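Local coordinates for protein VP2 (Primate bocaparvovirus 1, PDB 7L0Y) that assembles as sixty copies into the T=1 icosahedral capsid, about 26 nm across, of a human bocavirus, at residues 305-308 / 309-313; 232-235 / 236-240. One frame throughout, in Å; residues are numbered along the deposited sequence.

Interaction 1 of 2, residues 305-308 / 309-313; sequences THIN and TGAAG
The carbonyl oxygen Asn308 O is where two donors of the next residues converge: the hydroxyl Thr309 OG1 and the backbone amide Gly310 N. Neither bond can be pressed hard. The hydroxyl sits closer than a normal hydrogen bond would allow, and the amide, weak as a donor here, is itself modelled too near Asn308, so this polar knot is doubtful in its details. The Asn308 and Thr309 side chains cross at a slant, with Asn308 OD1 4.2 Å from Thr309 OG1. Past this knot the chain doubles back, so that Ile307 CA lies 5.0 Å from Ala311 CA. The reversal is irregular: Asn308, Thr309 and Ala311 take left-handed helical backbone conformations, and Ala312 also has positive phi. It belongs to the loop joining strands 296-300 and 316-318, inside what corresponds to the long insertion between strands G and H of the parvovirus jelly roll. In the hollow of the bend, the methyl Ala312 CB comes up against the backbone, 3.3 Å from Ile307 O. On its flank it meets the first carbon of the asparagine side chain, with Asn308 CB 3.7 Å from Ala312 CB. Ile307 works with its methyl branch: chi1 of -48° leaves CG2 anti to the backbone N, and from there Ile307 CG2 reaches the backbone of Ala311, 3.5 Å from Ala311 CA. The end of the isoleucine leads away; its side chain also touches Cys299 and Phe314 in its own chain and packs on Tyr364 of a second subunit. The methyl of Ala311 faces away from the bend, against Met297 of strand 296-300.

Interaction 2 of 2, residues 232-235 / 236-240; sequences AYIP and PGLMF
Pro235 and Leu238 lie side by side and point the same way, the proline ring running along the leucine branch so that Pro235 CD comes within 3.7 Å of Leu238 CD1. The leucine reaches that methyl through CG, which stands anti to the carbonyl carbon, and an extended second torsion. The backbone between them is closed by one hydrogen bond: Leu238 N donates to Pro235 O over 3.2 Å. The N-H points well, at 161°, but the donor stands above the carbonyl plane, 60° out of it, and so does not lie on a lone pair. Pro236 and Gly237 occupy the two central positions of what is a type I beta turn, and the ring of Pro236 holds its phi near the value that turn needs. Within the fold, the turn comes just after strand 215-232, which by its pairing corresponds to strand G of the parvovirus jelly roll, where the chain enters the long G-H insertion. The trans peptide between the two prolines brings Pro235 CB to 3.6 Å from Pro236 CD. Ile234 lies next to the proline, its CB 4.2 Å from Leu238 CB. Its CG1 stands between the backbone N and the carbonyl carbon (chi1 53°), and the extended chain beyond carries Ile234 CD1 to 4.1 Å from Leu238 O and close to the backbone of Met239. At the far end the Phe240 ring turns its edge, in plane, to Gly237 O. Pro236 also touches the C-terminal Leu519. A third subunit, another copy of this protein, packs on these residues: its Ile170 on Ile234, its Thr300 on Pro235 and its His147 on Phe240.

How the interactions relate
From the N terminus, interaction 2 comes first. It bends the chain as it leaves strand 215-232 on the way to strand 249-252. Interaction 1 follows some sixty-five residues later, in the loop from strand 296-300 to strand 316-318. Each closes only a short local turn, so the two stand in series and neither nest nor cross. Their centres are 44 Å apart, with nearest atoms about 36 Å from each other. Both belong to what corresponds to the long G-H excursion, at separate places on it: residues 232-240 at the end of strand 215-232 and touching the C-terminal Leu519, residues 305-313 deeper in the insertion, and each against a different neighbouring subunit.

Interaction 1 of 2, residues 305-308 / 309-313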
loop_
_atom_site.group_PDB
_atom_site.type_symbol
_atom_site.label_atom_id
_atom_site.label_comp_id
_atom_site.label_asym_id
_atom_site.label_seq_id
_atom_site.Cartn_x
_atom_site.Cartn_y
_atom_site.Cartn_z
ATOM N N THR A 305 118.060 -35.686 -10.701
ATOM C CA THR A 305 118.113 -36.742 -11.715
ATOM C C THR A 305 118.495 -38.101 -11.140
ATOM O O THR A 305 117.934 -38.533 -10.127
ATOM C CB THR A 305 119.092 -36.366 -12.831
ATOM O OG1 THR A 305 120.408 -36.205 -12.287
ATOM C CG2 THR A 305 118.660 -35.071 -13.498
ATOM N N HIS A 306 119.461 -38.768 -11.777
ATOM C CA HIS A 306 119.982 -40.060 -11.324
ATOM C C HIS A 306 118.857 -41.078 -11.151
ATOM O O HIS A 306 118.489 -41.466 -10.041
ATOM C CB HIS A 306 120.801 -39.907 -10.042
ATOM C CG HIS A 306 122.024 -39.058 -10.206
ATOM N ND1 HIS A 306 123.102 -39.451 -10.971
ATOM C CD2 HIS A 306 122.346 -37.845 -9.698
ATOM C CE1 HIS A 306 124.032 -38.513 -10.931
ATOM N NE2 HIS A 306 123.598 -37.529 -10.166
ATOM N N ILE A 307 118.309 -41.508 -12.283
ATOM C CA ILE A 307 117.153 -42.393 -12.329
ATOM C C ILE A 307 117.664 -43.829 -12.400
ATOM O O ILE A 307 116.897 -44.774 -12.622
ATOM C CB ILE A 307 116.244 -42.014 -13.511
ATOM C CG1 ILE A 307 116.021 -40.508 -13.487
ATOM C CG2 ILE A 307 114.876 -42.632 -13.383
ATOM C CD1 ILE A 307 115.399 -39.993 -12.210
ATOM N N ASN A 308 118.981 -43.984 -12.241
ATOM C CA ASN A 308 119.670 -45.265 -12.106
ATOM C C ASN A 308 119.582 -46.068 -13.403
ATOM O O ASN A 308 119.677 -47.300 -13.394
ATOM C CB ASN A 308 119.085 -46.057 -10.929
ATOM C CG ASN A 308 120.013 -47.152 -10.422
ATOM O OD1 ASN A 308 120.964 -47.551 -11.093
ATOM N ND2 ASN A 308 119.729 -47.646 -9.224
ATOM N N THR A 309 119.356 -45.374 -14.521
ATOM C CA THR A 309 119.520 -45.893 -15.880
ATOM C C THR A 309 118.538 -47.015 -16.208
ATOM O O THR A 309 118.331 -47.342 -17.380
ATOM C CB THR A 309 120.951 -46.390 -16.109
ATOM O OG1 THR A 309 121.219 -47.517 -15.263
ATOM C CG2 THR A 309 121.948 -45.283 -15.798
ATOM N N GLY A 310 117.927 -47.597 -15.182
ATOM C CA GLY A 310 116.871 -48.574 -15.317
ATOM C C GLY A 310 115.526 -48.035 -14.903
ATOM O O GLY A 310 114.602 -48.825 -14.671
ATOM N N ALA A 311 115.400 -46.716 -14.780
ATOM C CA ALA A 311 114.278 -45.960 -14.246
ATOM C C ALA A 311 114.192 -46.083 -12.732
ATOM O O ALA A 311 113.446 -45.322 -12.112
ATOM C CB ALA A 311 112.924 -46.357 -14.862
ATOM N N ALA A 312 114.940 -47.001 -12.111
ATOM C CA ALA A 312 114.881 -47.249 -10.677
ATOM C C ALA A 312 113.436 -47.417 -10.237
ATOM O O ALA A 312 112.638 -48.060 -10.926
ATOM C CB ALA A 312 115.554 -46.116 -9.899
ATOM N N GLY A 313 113.086 -46.821 -9.100
ATOM C CA GLY A 313 111.690 -46.760 -8.717
ATOM C C GLY A 313 111.051 -45.453 -9.135
ATOM O O GLY A 313 109.871 -45.215 -8.870
#

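Interaction 2 of 2, residues 232-235 / 236-240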
loop_
_atom_site.group_PDB
_atom_site.type_symbol
_atom_site.label_atom_id
_atom_site.label_comp_id
_atom_site.label_asym_id
_atom_site.label_seq_id
_atom_site.Cartn_x
_atom_site.Cartn_y
_atom_site.Cartn_z
ATOM N N ALA A 232 85.899 -45.777 -40.278
ATOM C CA ALA A 232 86.276 -44.971 -41.425
ATOM C C ALA A 232 86.723 -45.895 -42.547
ATOM O O ALA A 232 87.660 -46.678 -42.373
ATOM C CB ALA A 232 87.391 -43.997 -41.062
ATOM N N TYR A 233 86.041 -45.820 -43.687
ATOM C CA TYR A 233 86.438 -46.628 -44.830
ATOM C C TYR A 233 87.574 -46.002 -45.620
ATOM O O TYR A 233 88.261 -46.711 -46.357
ATOM C CB TYR A 233 85.239 -46.890 -45.744
ATOM C CG TYR A 233 84.637 -45.660 -46.369
ATOM C CD1 TYR A 233 85.116 -45.165 -47.568
ATOM C CD2 TYR A 233 83.572 -45.015 -45.777
ATOM C CE1 TYR A 233 84.573 -44.060 -48.141
ATOM C CE2 TYR A 233 83.019 -43.906 -46.346
ATOM C CZ TYR A 233 83.523 -43.431 -47.526
ATOM O OH TYR A 233 82.968 -42.315 -48.097
ATOM N N ILE A 234 87.782 -44.697 -45.485
ATOM C CA ILE A 234 88.923 -44.023 -46.100
ATOM C C ILE A 234 89.574 -43.117 -45.075
ATOM O O ILE A 234 88.952 -42.723 -44.080
ATOM C CB ILE A 234 88.522 -43.197 -47.337
ATOM C CG1 ILE A 234 87.385 -42.240 -46.981
ATOM C CG2 ILE A 234 88.231 -44.090 -48.528
ATOM C CD1 ILE A 234 87.114 -41.214 -48.017
ATOM N N PRO A 235 90.847 -42.786 -45.282
ATOM C CA PRO A 235 91.463 -41.748 -44.472
ATOM C C PRO A 235 90.841 -40.402 -44.779
ATOM O O PRO A 235 90.233 -40.211 -45.846
ATOM C CB PRO A 235 92.936 -41.792 -44.910
ATOM C CG PRO A 235 93.113 -43.135 -45.456
ATOM C CD PRO A 235 91.833 -43.480 -46.120
ATOM N N PRO A 236 90.966 -39.430 -43.876
ATOM C CA PRO A 236 90.498 -38.079 -44.199
ATOM C C PRO A 236 91.250 -37.443 -45.349
ATOM O O PRO A 236 90.780 -36.440 -45.894
ATOM C CB PRO A 236 90.709 -37.314 -42.887
ATOM C CG PRO A 236 91.762 -38.068 -42.191
ATOM C CD PRO A 236 91.535 -39.502 -42.525
ATOM N N GLY A 237 92.399 -37.993 -45.739
ATOM C CA GLY A 237 93.154 -37.413 -46.831
ATOM C C GLY A 237 92.625 -37.781 -48.202
ATOM O O GLY A 237 93.002 -37.168 -49.198
ATOM N N LEU A 238 91.763 -38.786 -48.277
ATOM C CA LEU A 238 91.191 -39.239 -49.536
ATOM C C LEU A 238 89.832 -38.631 -49.845
ATOM O O LEU A 238 89.180 -39.071 -50.793
ATOM C CB LEU A 238 91.097 -40.761 -49.567
ATOM C CG LEU A 238 92.450 -41.437 -49.725
ATOM C CD1 LEU A 238 92.292 -42.936 -49.725
ATOM C CD2 LEU A 238 93.103 -40.958 -51.000
ATOM N N MET A 239 89.385 -37.643 -49.074
ATOM C CA MET A 239 88.028 -37.135 -49.224
ATOM C C MET A 239 87.810 -36.393 -50.537
ATOM O O MET A 239 86.720 -35.864 -50.757
ATOM C CB MET A 239 87.651 -36.218 -48.065
ATOM C CG MET A 239 87.562 -36.894 -46.717
ATOM S SD MET A 239 86.803 -35.818 -45.485
ATOM C CE MET A 239 88.051 -34.545 -45.288
ATOM N N PHE A 240 88.817 -36.283 -51.385
ATOM C CA PHE A 240 88.651 -35.520 -52.607
ATOM C C PHE A 240 88.120 -36.384 -53.753
ATOM O O PHE A 240 87.923 -37.593 -53.633
ATOM C CB PHE A 240 89.974 -34.885 -53.005
ATOM C CG PHE A 240 91.064 -35.872 -53.226
ATOM C CD1 PHE A 240 91.302 -36.390 -54.481
ATOM C CD2 PHE A 240 91.848 -36.295 -52.173
ATOM C CE1 PHE A 240 92.299 -37.293 -54.681
ATOM C CE2 PHE A 240 92.848 -37.203 -52.373
ATOM C CZ PHE A 240 93.074 -37.700 -53.624
#